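Local coordinates for protein histidine--tRNA ligase (Thermus thermophilus, PDB 1H4V) that attaches L-histidine to its cognate tRNA(His) at the expense of ATP, working as a homodimeric class II aminoacyl-tRNA synthetase, at residues A[17-22]-A[311-316]; A[88-93]-A[100-105]. All blocks are in the same frame, centred on the assembly; numbering follows the deposited sequence.

Contact 1: A[17-22]-A[311-316]; sequences LRMHQR and RVALAL. With SO4 (sulfate ion), chain B.
Met19 packs on Ala313 and Leu316 in a small apolar helix-to-helix contact, where helix 14-33 meets helix 309-318 in the catalytic part of the chain. No hydrogen bond crosses between the two helices. Met19 CG lies 4.0 Å from Ala313 CB. Met19 SD reaches further along the other helix and lies 3.9 Å from Leu316 CD1. The methionine turns CG anti to its backbone nitrogen (chi1 -168°) and then bends at chi2 (52°), which lays SD beside Leu316 CD1. The Met19 and Leu316 side chains cross at a slant. Ala313 brings just a methyl, and the backbones come close there: Met19 and Ala313 have the nearest CA atoms, 6.7 Å apart. Ile23, one turn on from Met19, also touches Ala313.

In class II synthetases the last strand of the antiparallel catalytic sheet and the helix after it form motif 3. Strand 302-308 and helix 309-318 fit that description, and helix 14-33 fits the long helix of motif 1, the dimer motif. Gln21 NE2 hydrogen-bonds Glu38 of the second subunit.

Arg18 and Arg22, one turn apart, hold a sulfate ion, probably from the crystallisation liquor. Each guanidinium meets it edge-on. Arg18 gives two nearly straight bonds, NE to sulfate O4 at 2.6 Å and NH2 to O1 at 2.9 Å. Arg22 NE bonds sulfate O2 at 2.9 Å, and its NH2 adds a weak bond to O1. Arg18 NH2 also hydrogen-bonds the carbonyl oxygen of Pro324. A leucine in place of Arg18 would probably leave the sulfate held by Arg22 alone of the two arginines, and deprive the Pro324 carbonyl oxygen of this donor.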
loop_
_atom_site.group_PDB
_atom_site.type_symbol
_atom_site.label_atom_id
_atom_site.label_comp_id
_atom_site.label_asym_id
_atom_site.label_seq_id
_atom_site.Cartn_x
_atom_site.Cartn_y
_atom_site.Cartn_z
ATOM N N LEU A 17 -5.664 -10.145 5.004
ATOM C CA LEU A 17 -5.020 -8.840 4.941
ATOM C C LEU A 17 -3.957 -8.733 6.034
ATOM O O LEU A 17 -2.836 -8.268 5.790
ATOM C CB LEU A 17 -6.048 -7.728 5.152
ATOM C CG LEU A 17 -5.849 -6.344 4.526
ATOM C CD1 LEU A 17 -6.457 -5.308 5.475
ATOM C CD2 LEU A 17 -4.393 -6.036 4.281
ATOM N N ARG A 18 -4.320 -9.161 7.243
ATOM C CA ARG A 18 -3.406 -9.079 8.368
ATOM C C ARG A 18 -2.148 -9.906 8.121
ATOM O O ARG A 18 -1.052 -9.508 8.513
ATOM C CB ARG A 18 -4.118 -9.489 9.660
ATOM C CG ARG A 18 -5.048 -8.393 10.207
ATOM C CD ARG A 18 -5.931 -8.901 11.351
ATOM N NE ARG A 18 -5.135 -9.492 12.426
ATOM C CZ ARG A 18 -5.558 -10.477 13.211
ATOM N NH1 ARG A 18 -6.771 -10.984 13.036
ATOM N NH2 ARG A 18 -4.775 -10.952 14.170
ATOM N N MET A 19 -2.305 -11.038 7.447
ATOM C CA MET A 19 -1.159 -11.877 7.140
ATOM C C MET A 19 -0.226 -11.124 6.179
ATOM O O MET A 19 0.984 -11.112 6.370
ATOM C CB MET A 19 -1.615 -13.193 6.512
ATOM C CG MET A 19 -0.511 -14.222 6.423
ATOM S SD MET A 19 0.326 -14.466 8.023
ATOM C CE MET A 19 -0.810 -15.567 8.824
ATOM N N HIS A 20 -0.798 -10.489 5.156
ATOM C CA HIS A 20 -0.018 -9.724 4.187
ATOM C C HIS A 20 0.716 -8.574 4.869
ATOM O O HIS A 20 1.878 -8.285 4.552
ATOM C CB HIS A 20 -0.914 -9.136 3.085
ATOM C CG HIS A 20 -1.236 -10.097 1.984
ATOM N ND1 HIS A 20 -1.362 -9.701 0.666
ATOM C CD2 HIS A 20 -1.447 -11.435 1.997
ATOM C CE1 HIS A 20 -1.631 -10.755 -0.082
ATOM N NE2 HIS A 20 -1.690 -11.819 0.700
ATOM N N GLN A 21 0.034 -7.905 5.793
ATOM C CA GLN A 21 0.637 -6.779 6.494
ATOM C C GLN A 21 1.780 -7.226 7.398
ATOM O O GLN A 21 2.746 -6.491 7.577
ATOM C CB GLN A 21 -0.425 -6.024 7.300
ATOM C CG GLN A 21 -1.559 -5.505 6.409
ATOM C CD GLN A 21 -2.652 -4.796 7.168
ATOM O OE1 GLN A 21 -3.121 -5.283 8.192
ATOM N NE2 GLN A 21 -3.084 -3.646 6.654
ATOM N N ARG A 22 1.676 -8.428 7.958
ATOM C CA ARG A 22 2.724 -8.941 8.823
ATOM C C ARG A 22 3.957 -9.226 7.984
ATOM O O ARG A 22 5.081 -8.867 8.346
ATOM C CB ARG A 22 2.278 -10.230 9.516
ATOM C CG ARG A 22 1.454 -10.015 10.760
ATOM C CD ARG A 22 1.711 -11.142 11.741
ATOM N NE ARG A 22 0.890 -11.040 12.941
ATOM C CZ ARG A 22 1.024 -11.839 13.995
ATOM N NH1 ARG A 22 1.951 -12.786 13.985
ATOM N NH2 ARG A 22 0.223 -11.700 15.047
ATOM N N ARG A 311 2.769 -16.147 -2.072
ATOM C CA ARG A 311 3.520 -17.400 -2.020
ATOM C C ARG A 311 3.921 -17.658 -0.572
ATOM O O ARG A 311 3.823 -18.779 -0.074
ATOM C CB ARG A 311 4.795 -17.318 -2.865
ATOM C CG ARG A 311 4.588 -17.274 -4.366
ATOM C CD ARG A 311 4.276 -18.648 -4.935
ATOM N NE ARG A 311 4.156 -18.614 -6.393
ATOM C CZ ARG A 311 5.157 -18.323 -7.219
ATOM N NH1 ARG A 311 6.362 -18.046 -6.733
ATOM N NH2 ARG A 311 4.947 -18.292 -8.531
ATOM N N VAL A 312 4.394 -16.607 0.091
ATOM C CA VAL A 312 4.825 -16.709 1.477
ATOM C C VAL A 312 3.666 -17.002 2.418
ATOM O O VAL A 312 3.796 -17.855 3.286
ATOM C CB VAL A 312 5.566 -15.423 1.925
ATOM C CG1 VAL A 312 5.856 -15.474 3.414
ATOM C CG2 VAL A 312 6.881 -15.300 1.145
ATOM N N ALA A 313 2.535 -16.316 2.244
ATOM C CA ALA A 313 1.372 -16.567 3.098
ATOM C C ALA A 313 0.939 -18.030 2.958
ATOM O O ALA A 313 0.494 -18.648 3.926
ATOM C CB ALA A 313 0.221 -15.642 2.724
ATOM N N LEU A 314 1.062 -18.587 1.754
ATOM C CA LEU A 314 0.689 -19.984 1.560
ATOM C C LEU A 314 1.683 -20.883 2.290
ATOM O O LEU A 314 1.294 -21.857 2.941
ATOM C CB LEU A 314 0.655 -20.352 0.072
ATOM C CG LEU A 314 -0.627 -20.026 -0.703
ATOM C CD1 LEU A 314 -0.390 -20.249 -2.189
ATOM C CD2 LEU A 314 -1.780 -20.890 -0.211
ATOM N N ALA A 315 2.967 -20.558 2.188
ATOM C CA ALA A 315 3.981 -21.353 2.867
ATOM C C ALA A 315 3.730 -21.343 4.371
ATOM O O ALA A 315 3.824 -22.380 5.025
ATOM C CB ALA A 315 5.366 -20.822 2.555
ATOM N N LEU A 316 3.403 -20.177 4.924
ATOM C CA LEU A 316 3.128 -20.074 6.359
ATOM C C LEU A 316 1.919 -20.928 6.713
ATOM O O LEU A 316 1.936 -21.664 7.698
ATOM C CB LEU A 316 2.864 -18.621 6.765
ATOM C CG LEU A 316 4.102 -17.733 6.922
ATOM C CD1 LEU A 316 3.675 -16.313 7.254
ATOM C CD2 LEU A 316 4.997 -18.289 8.023
HETATM S S SO4 B . -1.924 -8.345 13.811
HETATM O O1 SO4 B . -2.273 -9.526 14.625
HETATM O O2 SO4 B . -0.581 -8.524 13.231
HETATM O O3 SO4 B . -1.930 -7.130 14.640
HETATM O O4 SO4 B . -2.919 -8.193 12.731
#

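Contact 2: A[88-93]-A[100-105]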
loop_
_atom_site.group_PDB
_atom_site.type_symbol
_atom_site.label_atom_id
_atom_site.label_comp_id
_atom_site.label_asym_id
_atom_site.label_seq_id
_atom_site.Cartn_x
_atom_site.Cartn_y
_atom_site.Cartn_z
ATOM N N ARG A 88 14.843 2.507 -12.807
ATOM C CA ARG A 88 14.349 3.695 -13.489
ATOM C C ARG A 88 14.260 4.854 -12.498
ATOM O O ARG A 88 14.455 6.013 -12.864
ATOM C CB ARG A 88 12.979 3.405 -14.116
ATOM C CG ARG A 88 12.435 4.479 -15.070
ATOM C CD ARG A 88 11.815 5.646 -14.308
ATOM N NE ARG A 88 10.747 5.193 -13.421
ATOM C CZ ARG A 88 10.390 5.814 -12.304
ATOM N NH1 ARG A 88 11.009 6.923 -11.932
ATOM N NH2 ARG A 88 9.428 5.315 -11.548
ATOM N N ALA A 89 13.974 4.541 -11.238
ATOM C CA ALA A 89 13.882 5.571 -10.207
ATOM C C ALA A 89 15.279 6.039 -9.781
ATOM O O ALA A 89 15.496 7.228 -9.552
ATOM C CB ALA A 89 13.105 5.041 -8.992
ATOM N N TYR A 90 16.213 5.099 -9.676
ATOM C CA TYR A 90 17.590 5.399 -9.289
ATOM C C TYR A 90 18.163 6.401 -10.299
ATOM O O TYR A 90 18.882 7.338 -9.942
ATOM C CB TYR A 90 18.407 4.103 -9.304
ATOM C CG TYR A 90 19.896 4.246 -9.075
ATOM C CD1 TYR A 90 20.448 4.061 -7.804
ATOM C CD2 TYR A 90 20.765 4.496 -10.139
ATOM C CE1 TYR A 90 21.837 4.111 -7.599
ATOM C CE2 TYR A 90 22.151 4.551 -9.950
ATOM C CZ TYR A 90 22.682 4.354 -8.680
ATOM O OH TYR A 90 24.053 4.378 -8.491
ATOM N N LEU A 91 17.818 6.185 -11.563
ATOM C CA LEU A 91 18.251 7.042 -12.656
ATOM C C LEU A 91 17.574 8.407 -12.608
ATOM O O LEU A 91 18.243 9.441 -12.646
ATOM C CB LEU A 91 17.922 6.375 -13.998
ATOM C CG LEU A 91 19.007 5.612 -14.767
ATOM C CD1 LEU A 91 20.160 5.205 -13.864
ATOM C CD2 LEU A 91 18.368 4.413 -15.430
ATOM N N GLU A 92 16.249 8.408 -12.517
ATOM C CA GLU A 92 15.502 9.656 -12.515
ATOM C C GLU A 92 15.903 10.623 -11.407
ATOM O O GLU A 92 15.973 11.833 -11.631
ATOM C CB GLU A 92 13.995 9.373 -12.431
ATOM C CG GLU A 92 13.122 10.602 -12.659
ATOM C CD GLU A 92 11.641 10.283 -12.777
ATOM O OE1 GLU A 92 11.280 9.378 -13.559
ATOM O OE2 GLU A 92 10.833 10.948 -12.098
ATOM N N HIS A 93 16.187 10.098 -10.219
ATOM C CA HIS A 93 16.535 10.959 -9.100
ATOM C C HIS A 93 18.020 11.165 -8.850
ATOM O O HIS A 93 18.406 11.695 -7.814
ATOM C CB HIS A 93 15.835 10.446 -7.844
ATOM C CG HIS A 93 14.349 10.396 -7.990
ATOM N ND1 HIS A 93 13.571 11.534 -8.041
ATOM C CD2 HIS A 93 13.508 9.355 -8.213
ATOM C CE1 HIS A 93 12.318 11.198 -8.295
ATOM N NE2 HIS A 93 12.254 9.882 -8.405
ATOM N N GLN A 100 27.463 5.113 -2.589
ATOM C CA GLN A 100 27.174 3.803 -3.153
ATOM C C GLN A 100 27.679 2.657 -2.283
ATOM O O GLN A 100 28.707 2.774 -1.622
ATOM C CB GLN A 100 27.795 3.717 -4.546
ATOM C CG GLN A 100 27.375 4.847 -5.466
ATOM C CD GLN A 100 25.910 4.768 -5.854
ATOM O OE1 GLN A 100 25.451 3.754 -6.371
ATOM N NE2 GLN A 100 25.174 5.843 -5.619
ATOM N N PRO A 101 26.962 1.522 -2.286
ATOM C CA PRO A 101 25.739 1.300 -3.065
ATOM C C PRO A 101 24.468 1.885 -2.452
ATOM O O PRO A 101 24.406 2.180 -1.262
ATOM C CB PRO A 101 25.664 -0.217 -3.148
ATOM C CG PRO A 101 26.171 -0.623 -1.800
ATOM C CD PRO A 101 27.388 0.275 -1.624
ATOM N N VAL A 102 23.449 2.054 -3.282
ATOM C CA VAL A 102 22.181 2.562 -2.798
ATOM C C VAL A 102 21.294 1.335 -2.628
ATOM O O VAL A 102 21.080 0.579 -3.574
ATOM C CB VAL A 102 21.539 3.523 -3.802
ATOM C CG1 VAL A 102 20.213 4.016 -3.268
ATOM C CG2 VAL A 102 22.489 4.688 -4.071
ATOM N N ARG A 103 20.813 1.125 -1.410
ATOM C CA ARG A 103 19.961 -0.011 -1.130
ATOM C C ARG A 103 18.509 0.447 -1.092
ATOM O O ARG A 103 18.154 1.388 -0.381
ATOM C CB ARG A 103 20.369 -0.664 0.200
ATOM C CG ARG A 103 21.751 -1.329 0.179
ATOM C CD ARG A 103 22.004 -2.068 1.496
ATOM N NE ARG A 103 23.317 -2.704 1.573
ATOM C CZ ARG A 103 24.465 -2.049 1.728
ATOM N NH1 ARG A 103 24.484 -0.724 1.819
ATOM N NH2 ARG A 103 25.597 -2.726 1.821
ATOM N N LEU A 104 17.662 -0.219 -1.867
ATOM C CA LEU A 104 16.249 0.154 -1.915
ATOM C C LEU A 104 15.353 -1.058 -1.741
ATOM O O LEU A 104 15.734 -2.187 -2.060
ATOM C CB LEU A 104 15.910 0.809 -3.259
ATOM C CG LEU A 104 16.770 1.970 -3.771
ATOM C CD1 LEU A 104 16.477 2.173 -5.249
ATOM C CD2 LEU A 104 16.492 3.234 -2.993
ATOM N N TRP A 105 14.159 -0.830 -1.219
ATOM C CA TRP A 105 13.215 -1.918 -1.080
ATOM C C TRP A 105 11.841 -1.349 -1.353
ATOM O O TRP A 105 11.616 -0.137 -1.246
ATOM C CB TRP A 105 13.278 -2.575 0.307
ATOM C CG TRP A 105 12.564 -1.842 1.390
ATOM C CD1 TRP A 105 13.055 -0.832 2.164
ATOM C CD2 TRP A 105 11.224 -2.073 1.828
ATOM N NE1 TRP A 105 12.102 -0.418 3.064
ATOM C CE2 TRP A 105 10.965 -1.159 2.878
ATOM C CE3 TRP A 105 10.211 -2.958 1.431
ATOM C CZ2 TRP A 105 9.734 -1.109 3.548
ATOM C CZ3 TRP A 105 8.983 -2.907 2.101
ATOM C CH2 TRP A 105 8.758 -1.984 3.147
#
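Tyr90 reaches from helix 83-92 to the start of strand 102-111, and the edge of its ring does the touching. The tight part centres on Tyr90 and Val102, both buried. Val102 CG2 sits 3.6 Å from Tyr90 CE1, near the ring plane. CG stands anti to the backbone nitrogen of Tyr90 (chi1 174°), which sends the ring out towards the strand. At the end of the ring Tyr90 OH donates to Gln100 OE1 at 2.6 Å. The donor stands above the amide's carbonyl plane, 45° out of it. Ring and amide planes are 80° apart. Gln100 NE2 hydrogen-bonds the carbonyl oxygen of Trp98, so both ends of the amide are engaged and its rotation is restrained.

Gln100 and Pro101 are partly exposed; the chain here is still loop, with a cis peptide bond before Pro101. The approach is looser further along the strand. Leu104 starts toward the helix, but its CD1 stays 4.9 Å from Tyr90 CB. On the helix, Arg88 forms a salt bridge with Asp11 of the second subunit.

Strand 102-111 lies in the catalytic sheet between strands 37-38 and 123-132, and Leu132 of strand 123-132 also touches Tyr90.

In the fold
Both contacts belong to the catalytic part of the chain, yet they share no helix or strand. Their centres are 27 Å apart. Contact 2 is nested along the sequence inside the span closed by contact 1. It is the more buried of the two and joins neighbouring elements, helix to strand, through an aromatic edge and one hydrogen bond. Contact 1 brings together helices almost 290 residues apart by apolar touches alone. It is only partly buried, and its two arginines are turned to a bound anion. Each also reaches the second subunit, contact 1 through helix 14-33 and contact 2 through both of its segments.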